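Local coordinates for protein xyloglucanase (Paenibacillus pabuli, PDB 2JEP) that hydrolyses the backbone of xyloglucan, a plant cell-wall polysaccharide, as a glycoside hydrolase of family 5, at residues P100-N105 with I153-K158; W269-E274 with S334-Y339; N278-G283 with I327-Y332. All coordinates share one frame; numbering follows the deposited sequence.

Interaction 1 of 3, residues P100-N105 with I153-K158; sequences PNYTIN and IKEKYK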
loop_
_atom_site.group_PDB
_atom_site.type_symbol
_atom_site.label_atom_id
_atom_site.label_comp_id
_atom_site.label_asym_id
_atom_site.label_seq_id
_atom_site.Cartn_x
_atom_site.Cartn_y
_atom_site.Cartn_z
ATOM N N PRO A 100 -15.017 25.587 -3.731
ATOM C CA PRO A 100 -15.466 24.485 -2.889
ATOM C C PRO A 100 -15.736 23.110 -3.542
ATOM O O PRO A 100 -15.984 22.136 -2.824
ATOM C CB PRO A 100 -16.783 25.057 -2.310
ATOM C CG PRO A 100 -17.320 25.870 -3.421
ATOM C CD PRO A 100 -16.149 26.499 -4.066
ATOM N N ASN A 101 -15.745 23.016 -4.880
ATOM C CA ASN A 101 -16.121 21.766 -5.528
ATOM C C ASN A 101 -14.939 20.782 -5.522
ATOM O O ASN A 101 -15.144 19.581 -5.471
ATOM C CB ASN A 101 -16.544 21.991 -6.974
ATOM C CG ASN A 101 -17.860 22.723 -7.097
ATOM O OD1 ASN A 101 -18.151 23.284 -8.158
ATOM N ND2 ASN A 101 -18.661 22.710 -6.040
ATOM N N TYR A 102 -13.723 21.311 -5.577
ATOM C CA TYR A 102 -12.512 20.474 -5.636
ATOM C C TYR A 102 -12.630 19.411 -6.723
ATOM O O TYR A 102 -12.308 18.246 -6.506
ATOM C CB TYR A 102 -12.230 19.852 -4.274
ATOM C CG TYR A 102 -11.899 20.843 -3.185
ATOM C CD1 TYR A 102 -10.704 21.542 -3.192
ATOM C CD2 TYR A 102 -12.761 21.044 -2.121
ATOM C CE1 TYR A 102 -10.359 22.415 -2.172
ATOM C CE2 TYR A 102 -12.432 21.928 -1.101
ATOM C CZ TYR A 102 -11.224 22.586 -1.122
ATOM O OH TYR A 102 -10.884 23.436 -0.090
ATOM N N THR A 103 -13.091 19.822 -7.894
ATOM C CA THR A 103 -13.358 18.891 -8.980
ATOM C C THR A 103 -12.062 18.289 -9.503
ATOM O O THR A 103 -11.130 18.995 -9.824
ATOM C CB THR A 103 -14.081 19.598 -10.137
ATOM O OG1 THR A 103 -15.289 20.169 -9.623
ATOM C CG2 THR A 103 -14.386 18.631 -11.305
ATOM N N ILE A 104 -12.029 16.964 -9.573
ATOM C CA ILE A 104 -10.885 16.245 -10.128
ATOM C C ILE A 104 -10.961 16.244 -11.650
ATOM O O ILE A 104 -11.999 15.932 -12.227
ATOM C CB ILE A 104 -10.845 14.782 -9.624
ATOM C CG1 ILE A 104 -10.800 14.729 -8.094
ATOM C CG2 ILE A 104 -9.635 14.029 -10.217
ATOM C CD1 ILE A 104 -11.031 13.343 -7.557
ATOM N N ASN A 105 -9.819 16.546 -12.263
ATOM C CA ASN A 105 -9.710 16.515 -13.738
ATOM C C ASN A 105 -10.316 15.222 -14.261
ATOM O O ASN A 105 -9.948 14.118 -13.870
ATOM C CB ASN A 105 -8.264 16.574 -14.248
ATOM C CG ASN A 105 -7.687 17.973 -14.289
ATOM O OD1 ASN A 105 -6.527 18.150 -14.660
ATOM N ND2 ASN A 105 -8.475 18.968 -13.915
ATOM N N ILE A 153 -8.622 21.092 4.644
ATOM C CA ILE A 153 -8.077 19.760 4.307
ATOM C C ILE A 153 -9.189 18.704 4.346
ATOM O O ILE A 153 -9.319 17.879 3.434
ATOM C CB ILE A 153 -6.948 19.371 5.253
ATOM C CG1 ILE A 153 -5.726 20.295 5.033
ATOM C CG2 ILE A 153 -6.562 17.907 5.089
ATOM C CD1 ILE A 153 -4.652 20.180 6.166
ATOM N N LYS A 154 -9.979 18.717 5.411
ATOM C CA LYS A 154 -11.022 17.719 5.579
ATOM C C LYS A 154 -12.126 17.837 4.553
ATOM O O LYS A 154 -12.639 16.809 4.080
ATOM C CB LYS A 154 -11.605 17.794 6.985
ATOM C CG LYS A 154 -10.633 17.300 8.045
ATOM C CD LYS A 154 -11.167 17.574 9.446
ATOM C CE LYS A 154 -10.286 16.994 10.507
ATOM N NZ LYS A 154 -10.877 17.218 11.867
ATOM N N GLU A 155 -12.492 19.071 4.191
ATOM C CA GLU A 155 -13.506 19.233 3.175
ATOM C C GLU A 155 -13.017 18.824 1.795
ATOM O O GLU A 155 -13.728 18.187 1.045
ATOM C CB GLU A 155 -13.998 20.691 3.170
ATOM C CG GLU A 155 -15.066 21.023 2.149
ATOM C CD GLU A 155 -16.399 20.370 2.363
ATOM O OE1 GLU A 155 -16.685 19.918 3.495
ATOM O OE2 GLU A 155 -17.199 20.350 1.364
ATOM N N LYS A 156 -11.796 19.197 1.462
ATOM C CA LYS A 156 -11.191 18.785 0.203
ATOM C C LYS A 156 -11.129 17.273 0.120
ATOM O O LYS A 156 -11.463 16.671 -0.894
ATOM C CB LYS A 156 -9.802 19.394 0.096
ATOM C CG LYS A 156 -9.040 19.110 -1.204
ATOM C CD LYS A 156 -7.787 19.990 -1.285
ATOM C CE LYS A 156 -6.946 19.731 -2.506
ATOM N NZ LYS A 156 -5.847 20.750 -2.597
ATOM N N TYR A 157 -10.663 16.647 1.194
ATOM C CA TYR A 157 -10.573 15.193 1.243
ATOM C C TYR A 157 -11.931 14.513 1.041
ATOM O O TYR A 157 -12.058 13.556 0.265
ATOM C CB TYR A 157 -9.936 14.807 2.579
ATOM C CG TYR A 157 -9.659 13.341 2.786
ATOM C CD1 TYR A 157 -8.646 12.701 2.082
ATOM C CD2 TYR A 157 -10.365 12.608 3.726
ATOM C CE1 TYR A 157 -8.332 11.380 2.327
ATOM C CE2 TYR A 157 -10.069 11.280 3.966
ATOM C CZ TYR A 157 -9.050 10.657 3.271
ATOM O OH TYR A 157 -8.775 9.324 3.527
ATOM N N LYS A 158 -12.956 15.009 1.737
ATOM C CA LYS A 158 -14.302 14.528 1.533
ATOM C C LYS A 158 -14.716 14.627 0.065
ATOM O O LYS A 158 -15.227 13.672 -0.517
ATOM C CB LYS A 158 -15.282 15.296 2.436
ATOM C CG LYS A 158 -16.772 14.926 2.225
ATOM C CD LYS A 158 -17.645 15.868 3.045
ATOM C CE LYS A 158 -19.111 15.786 2.758
ATOM N NZ LYS A 158 -19.775 16.857 3.562
HETATM O O HOH W 1 -16.757 22.295 -0.366
#
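The phenol ring of Y102 lies flat against the side chain of K156, an aliphatic chain serving as the floor for an aromatic face. K156 CB sits 3.7 Å from the centroid of the Y102 ring, 10° off the ring normal, which makes this a CH-pi contact over the middle of the face. The methylene chain then runs on beneath one side of the ring, with K156 CG 3.6 Å from Y102 CD1, while the opposite side rests on the helix backbone, Y102 CE2 lying 3.6 Å from K156 CA. The lysine can do this because CG stands anti to the backbone N (chi1 -177°) and the rest of the chain is extended, crossing the tyrosine side chain at about a right angle. E155 adds a looser touch at the ring edge, Y102 CE2 to E155 CG at 4.3 Å. A water spans the same boundary, donating to P100 O and to E155 OE2, each at 2.6 Å, so the carboxylate is tied to the loop through it. Further out, the ammonium end of K156 leads away from the ring and makes a cation-pi contact with W142. Q163, farther along helix 150-167, bonds directly to Y102 O and I104 N, holding the loop backbone beside the helix. Trimmed to an alanine, position Y102 would no longer cover the K156 methylenes, and a gap would probably open between loop and helix. The segments thus join the loop leading into helix 106-120 to helix 150-167, on the outside of a TIM barrel. Between 100-105 and 153-158 themselves no direct hydrogen bond forms; CH-pi packing and one water join them, which suits a surface seam between two successive beta-alpha units.

Interaction 2 of 3, residues W269-E274 with S334-Y339; sequences WDFAGE and SSNNVY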
loop_
_atom_site.group_PDB
_atom_site.type_symbol
_atom_site.label_atom_id
_atom_site.label_comp_id
_atom_site.label_asym_id
_atom_site.label_seq_id
_atom_site.Cartn_x
_atom_site.Cartn_y
_atom_site.Cartn_z
ATOM N N TRP A 269 15.822 -1.243 7.844
ATOM C CA TRP A 269 16.008 -0.340 6.708
ATOM C C TRP A 269 17.409 -0.395 6.145
ATOM O O TRP A 269 17.606 -0.262 4.940
ATOM C CB TRP A 269 15.708 1.090 7.140
ATOM C CG TRP A 269 15.750 2.094 6.028
ATOM C CD1 TRP A 269 16.680 3.077 5.851
ATOM C CD2 TRP A 269 14.832 2.198 4.936
ATOM N NE1 TRP A 269 16.397 3.791 4.709
ATOM C CE2 TRP A 269 15.276 3.264 4.124
ATOM C CE3 TRP A 269 13.697 1.465 4.535
ATOM C CZ2 TRP A 269 14.588 3.667 2.980
ATOM C CZ3 TRP A 269 13.018 1.872 3.381
ATOM C CH2 TRP A 269 13.470 2.975 2.631
ATOM N N ASP A 270 18.409 -0.587 6.998
ATOM C CA ASP A 270 19.770 -0.618 6.529
ATOM C C ASP A 270 19.984 -1.676 5.442
ATOM O O ASP A 270 20.726 -1.432 4.489
ATOM C CB ASP A 270 20.796 -0.664 7.680
ATOM C CG ASP A 270 20.695 -1.877 8.617
ATOM O OD1 ASP A 270 19.823 -2.744 8.467
ATOM O OD2 ASP A 270 21.538 -1.887 9.572
ATOM N N PHE A 271 19.293 -2.807 5.570
ATOM C CA PHE A 271 19.265 -3.812 4.516
ATOM C C PHE A 271 18.327 -3.468 3.376
ATOM O O PHE A 271 18.705 -3.527 2.206
ATOM C CB PHE A 271 18.854 -5.180 5.108
ATOM C CG PHE A 271 18.580 -6.235 4.075
ATOM C CD1 PHE A 271 19.601 -6.743 3.293
ATOM C CD2 PHE A 271 17.286 -6.661 3.829
ATOM C CE1 PHE A 271 19.343 -7.690 2.293
ATOM C CE2 PHE A 271 17.009 -7.584 2.828
ATOM C CZ PHE A 271 18.048 -8.101 2.047
ATOM N N ALA A 272 17.079 -3.157 3.733
ATOM C CA ALA A 272 16.002 -3.157 2.752
ATOM C C ALA A 272 15.923 -1.906 1.901
ATOM O O ALA A 272 15.500 -1.987 0.734
ATOM C CB ALA A 272 14.660 -3.393 3.434
ATOM N N GLY A 273 16.261 -0.756 2.480
ATOM C CA GLY A 273 16.033 0.493 1.775
ATOM C C GLY A 273 17.169 1.498 1.728
ATOM O O GLY A 273 17.151 2.412 0.888
ATOM N N GLU A 274 18.147 1.385 2.623
ATOM C CA GLU A 274 19.233 2.367 2.651
ATOM C C GLU A 274 20.138 2.192 1.421
ATOM O O GLU A 274 20.624 1.094 1.153
ATOM C CB GLU A 274 20.044 2.206 3.936
ATOM C CG GLU A 274 21.125 3.234 4.110
ATOM C CD GLU A 274 21.910 3.138 5.404
ATOM O OE1 GLU A 274 21.616 2.240 6.187
ATOM O OE2 GLU A 274 22.850 3.942 5.600
ATOM N N SER A 334 27.791 -9.285 -4.690
ATOM C CA SER A 334 27.301 -10.127 -5.755
ATOM C C SER A 334 26.355 -11.227 -5.305
ATOM O O SER A 334 25.688 -11.836 -6.143
ATOM C CB SER A 334 28.444 -10.721 -6.571
ATOM O OG SER A 334 29.237 -11.568 -5.752
ATOM N N SER A 335 26.256 -11.451 -3.996
ATOM C CA SER A 335 25.288 -12.403 -3.439
ATOM C C SER A 335 23.965 -11.789 -2.981
ATOM O O SER A 335 23.117 -12.493 -2.473
ATOM C CB SER A 335 25.896 -13.188 -2.299
ATOM O OG SER A 335 26.100 -12.423 -1.117
ATOM N N ASN A 336 23.769 -10.490 -3.188
ATOM C CA ASN A 336 22.618 -9.821 -2.596
ATOM C C ASN A 336 21.285 -10.431 -2.951
ATOM O O ASN A 336 20.376 -10.443 -2.122
ATOM C CB ASN A 336 22.666 -8.334 -2.930
ATOM C CG ASN A 336 21.427 -7.571 -2.488
ATOM O OD1 ASN A 336 20.657 -7.104 -3.344
ATOM N ND2 ASN A 336 21.246 -7.388 -1.172
ATOM N N ASN A 337 21.114 -10.922 -4.177
ATOM C CA ASN A 337 19.797 -11.444 -4.547
ATOM C C ASN A 337 19.407 -12.692 -3.757
ATOM O O ASN A 337 18.220 -12.963 -3.595
ATOM C CB ASN A 337 19.678 -11.679 -6.050
ATOM C CG ASN A 337 19.344 -10.425 -6.819
ATOM O OD1 ASN A 337 18.683 -9.538 -6.303
ATOM N ND2 ASN A 337 19.831 -10.324 -8.051
ATOM N N VAL A 338 20.384 -13.439 -3.247
ATOM C CA VAL A 338 20.056 -14.539 -2.356
ATOM C C VAL A 338 19.246 -14.019 -1.181
ATOM O O VAL A 338 18.254 -14.632 -0.767
ATOM C CB VAL A 338 21.361 -15.231 -1.814
ATOM C CG1 VAL A 338 21.051 -16.289 -0.770
ATOM C CG2 VAL A 338 22.176 -15.835 -2.994
ATOM N N TYR A 339 19.660 -12.876 -0.649
ATOM C CA TYR A 339 19.006 -12.300 0.529
ATOM C C TYR A 339 17.730 -11.550 0.229
ATOM O O TYR A 339 16.817 -11.547 1.046
ATOM C CB TYR A 339 20.018 -11.480 1.386
ATOM C CG TYR A 339 21.224 -12.356 1.603
ATOM C CD1 TYR A 339 21.098 -13.530 2.338
ATOM C CD2 TYR A 339 22.390 -12.156 0.882
ATOM C CE1 TYR A 339 22.112 -14.435 2.416
ATOM C CE2 TYR A 339 23.436 -13.062 0.969
ATOM C CZ TYR A 339 23.274 -14.211 1.716
ATOM O OH TYR A 339 24.269 -15.173 1.790
HETATM O O HOH W 2 19.268 -5.356 -0.223
#
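F271, on the short helix 269-272, meets Y339 and N336 near the start of helix 336-353, and the outer end of its ring does the touching. The apolar contact is F271 CE1 against Y339 CB, 4.0 Å apart. F271 CZ makes a van der Waals approach to a backbone oxygen, Y339 O, 3.8 Å away, and N336 ND2 is a packing neighbour at 4.0 Å from F271 CE1, its amide plane turned 54° from the ring. The phenyl group is carried there by a chi1 of 171°, which sets CG anti to the backbone N. The two aromatic side chains cross at about a right angle, yet the phenylalanine meets the base of the tyrosine, not its ring.

The polar link runs through a water, which accepts from N336 ND2 at 3.0 Å and donates to F271 O at 3.1 Å. The amide nitrogen also donates to T280 O, and N336 OD1 accepts from K329 N, so this buried amide is bonded at both ends and its rotation is probably fixed.

W282 (planes about 30° apart) and Y343 (edge-to-face) also meet the phenyl ring. The contact is packing between the beta-alpha connections that follow the neighbouring strands 259-265 and 319-324 of the TIM barrel, with loop residues T280 and K329 joined to it through N336.

Interaction 3 of 3, residues N278-G283 with I327-Y332; sequences NITQWG and IDKTSY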
loop_
_atom_site.group_PDB
_atom_site.type_symbol
_atom_site.label_atom_id
_atom_site.label_comp_id
_atom_site.label_asym_id
_atom_site.label_seq_id
_atom_site.Cartn_x
_atom_site.Cartn_y
_atom_site.Cartn_z
ATOM N N ASN A 278 26.450 -0.808 2.904
ATOM C CA ASN A 278 26.847 -1.169 4.274
ATOM C C ASN A 278 26.288 -2.546 4.658
ATOM O O ASN A 278 26.995 -3.377 5.237
ATOM C CB ASN A 278 26.360 -0.142 5.298
ATOM C CG ASN A 278 26.964 1.240 5.110
ATOM O OD1 ASN A 278 27.972 1.408 4.416
ATOM N ND2 ASN A 278 26.368 2.238 5.794
ATOM N N ILE A 279 25.010 -2.779 4.362
ATOM C CA ILE A 279 24.311 -4.009 4.730
ATOM C C ILE A 279 23.654 -4.555 3.463
ATOM O O ILE A 279 22.806 -3.898 2.841
ATOM C CB ILE A 279 23.233 -3.748 5.802
ATOM C CG1 ILE A 279 23.842 -3.137 7.071
ATOM C CG2 ILE A 279 22.460 -5.032 6.101
ATOM C CD1 ILE A 279 24.890 -4.009 7.802
ATOM N N THR A 280 24.045 -5.776 3.095
ATOM C CA THR A 280 23.614 -6.394 1.857
ATOM C C THR A 280 23.042 -7.809 2.040
ATOM O O THR A 280 22.686 -8.455 1.056
ATOM C CB THR A 280 24.794 -6.447 0.874
ATOM O OG1 THR A 280 25.871 -7.125 1.523
ATOM C CG2 THR A 280 25.235 -5.038 0.450
ATOM N N GLN A 281 22.942 -8.271 3.292
ATOM C CA GLN A 281 22.480 -9.617 3.583
ATOM C C GLN A 281 21.491 -9.566 4.734
ATOM O O GLN A 281 21.478 -8.617 5.505
ATOM C CB GLN A 281 23.662 -10.542 3.932
ATOM C CG GLN A 281 24.818 -10.423 2.930
ATOM C CD GLN A 281 25.888 -11.445 3.130
ATOM O OE1 GLN A 281 25.886 -12.232 4.096
ATOM N NE2 GLN A 281 26.830 -11.456 2.208
ATOM N N TRP A 282 20.679 -10.607 4.841
ATOM C CA TRP A 282 19.623 -10.702 5.836
ATOM C C TRP A 282 19.312 -12.168 6.117
ATOM O O TRP A 282 19.296 -12.986 5.208
ATOM C CB TRP A 282 18.344 -10.009 5.314
ATOM C CG TRP A 282 17.224 -9.997 6.320
ATOM C CD1 TRP A 282 17.014 -9.043 7.289
ATOM C CD2 TRP A 282 16.214 -10.991 6.509
ATOM N NE1 TRP A 282 15.924 -9.392 8.045
ATOM C CE2 TRP A 282 15.437 -10.591 7.606
ATOM C CE3 TRP A 282 15.897 -12.195 5.865
ATOM C CZ2 TRP A 282 14.342 -11.318 8.038
ATOM C CZ3 TRP A 282 14.841 -12.923 6.320
ATOM C CH2 TRP A 282 14.078 -12.485 7.402
ATOM N N GLY A 283 19.005 -12.445 7.376
ATOM C CA GLY A 283 18.526 -13.728 7.805
ATOM C C GLY A 283 19.623 -14.742 8.043
ATOM O O GLY A 283 20.814 -14.488 7.840
ATOM N N ILE A 327 15.877 -3.349 -1.727
ATOM C CA ILE A 327 16.494 -2.776 -2.909
ATOM C C ILE A 327 17.687 -3.583 -3.422
ATOM O O ILE A 327 18.413 -4.243 -2.657
ATOM C CB ILE A 327 16.935 -1.310 -2.681
ATOM C CG1 ILE A 327 18.031 -1.162 -1.596
ATOM C CG2 ILE A 327 15.705 -0.456 -2.405
ATOM C CD1 ILE A 327 18.575 0.208 -1.493
ATOM N N ASP A 328 17.924 -3.474 -4.731
ATOM C CA ASP A 328 18.978 -4.225 -5.411
ATOM C C ASP A 328 20.350 -3.685 -5.065
ATOM O O ASP A 328 20.714 -2.582 -5.475
ATOM C CB ASP A 328 18.727 -4.165 -6.912
ATOM C CG ASP A 328 19.688 -5.005 -7.744
ATOM O OD1 ASP A 328 20.788 -5.324 -7.250
ATOM O OD2 ASP A 328 19.300 -5.303 -8.907
ATOM N N LYS A 329 21.102 -4.490 -4.309
ATOM C CA LYS A 329 22.471 -4.150 -3.882
ATOM C C LYS A 329 23.498 -5.083 -4.513
ATOM O O LYS A 329 24.598 -5.221 -3.981
ATOM C CB LYS A 329 22.586 -4.117 -2.344
ATOM C CG LYS A 329 21.737 -3.041 -1.719
ATOM C CD LYS A 329 21.964 -2.930 -0.237
ATOM C CE LYS A 329 21.064 -1.912 0.406
ATOM N NZ LYS A 329 21.535 -1.557 1.795
ATOM N N THR A 330 23.154 -5.699 -5.652
ATOM C CA THR A 330 24.114 -6.569 -6.330
ATOM C C THR A 330 25.354 -5.828 -6.844
ATOM O O THR A 330 26.381 -6.479 -7.066
ATOM C CB THR A 330 23.470 -7.314 -7.516
ATOM O OG1 THR A 330 22.942 -6.377 -8.465
ATOM C CG2 THR A 330 22.395 -8.280 -7.046
ATOM N N SER A 331 25.285 -4.496 -6.948
ATOM C CA SER A 331 26.451 -3.679 -7.310
ATOM C C SER A 331 27.450 -3.564 -6.160
ATOM O O SER A 331 28.589 -3.146 -6.362
ATOM C CB SER A 331 26.034 -2.274 -7.752
ATOM O OG SER A 331 25.396 -1.547 -6.717
ATOM N N TYR A 332 27.011 -3.914 -4.955
ATOM C CA TYR A 332 27.858 -3.869 -3.757
ATOM C C TYR A 332 28.288 -5.266 -3.312
ATOM O O TYR A 332 29.393 -5.439 -2.803
ATOM C CB TYR A 332 27.095 -3.202 -2.616
ATOM C CG TYR A 332 26.562 -1.801 -2.901
ATOM C CD1 TYR A 332 27.406 -0.705 -3.000
ATOM C CD2 TYR A 332 25.218 -1.562 -3.026
ATOM C CE1 TYR A 332 26.906 0.575 -3.213
ATOM C CE2 TYR A 332 24.712 -0.324 -3.253
ATOM C CZ TYR A 332 25.558 0.757 -3.336
ATOM O OH TYR A 332 25.061 2.030 -3.502
#
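A chi1 of -64° sets CG of K329 anti to its own carbonyl carbon, and from there the chain runs out fully extended, carrying the ammonium group to the backbone of I279. K329 NZ donates to I279 O at 2.9 Å, in the carbonyl plane, with a C=O...N angle of 157°. T280 is turned so that CG2 is anti to its carbonyl carbon; this methyl packs against the lysine, T280 CG2 lying 4.0 Å from K329 CD, and also meets Y332 CB at 4.0 Å. T280 OG1 is bonded to D333. The buried K329 ammonium sits among four carbonyl oxygens within hydrogen-bonding distance, those of I279, D270, E274 and N276, so its three N-H must be shared among them. Both segments belong to loops that follow neighbouring strands of the TIM barrel, 259-265 and 319-324, so one side chain pins the two loops together. An Asx turn shapes the backbone beside it: D328 OD1 accepts from T330 N at 2.9 Å, nearly along the C-O axis, and from T330 OG1 through its syn lone pair. Y332 places K329 CB in the plane of its ring, at the edge, while its hydroxyl bonds to H369.

Overall arrangement
All three contacts belong to one eight-stranded parallel beta/alpha barrel, but they fall into two separate regions. Interaction 1 comes first along the chain and joins the loop after strand 85-88 to helix 150-167. Interactions 2 and 3 lie on the opposite side of the chain's centre, their centres about 41 and 43 Å from that of interaction 1. Those two are nearly coincident, with centres about 3 Å apart, and interaction 3 is nested inside the loop closed by interaction 2. Together they tie the segments following strands 259-265 and 319-324 into one network, so early and late beta-alpha units of the barrel are each joined locally.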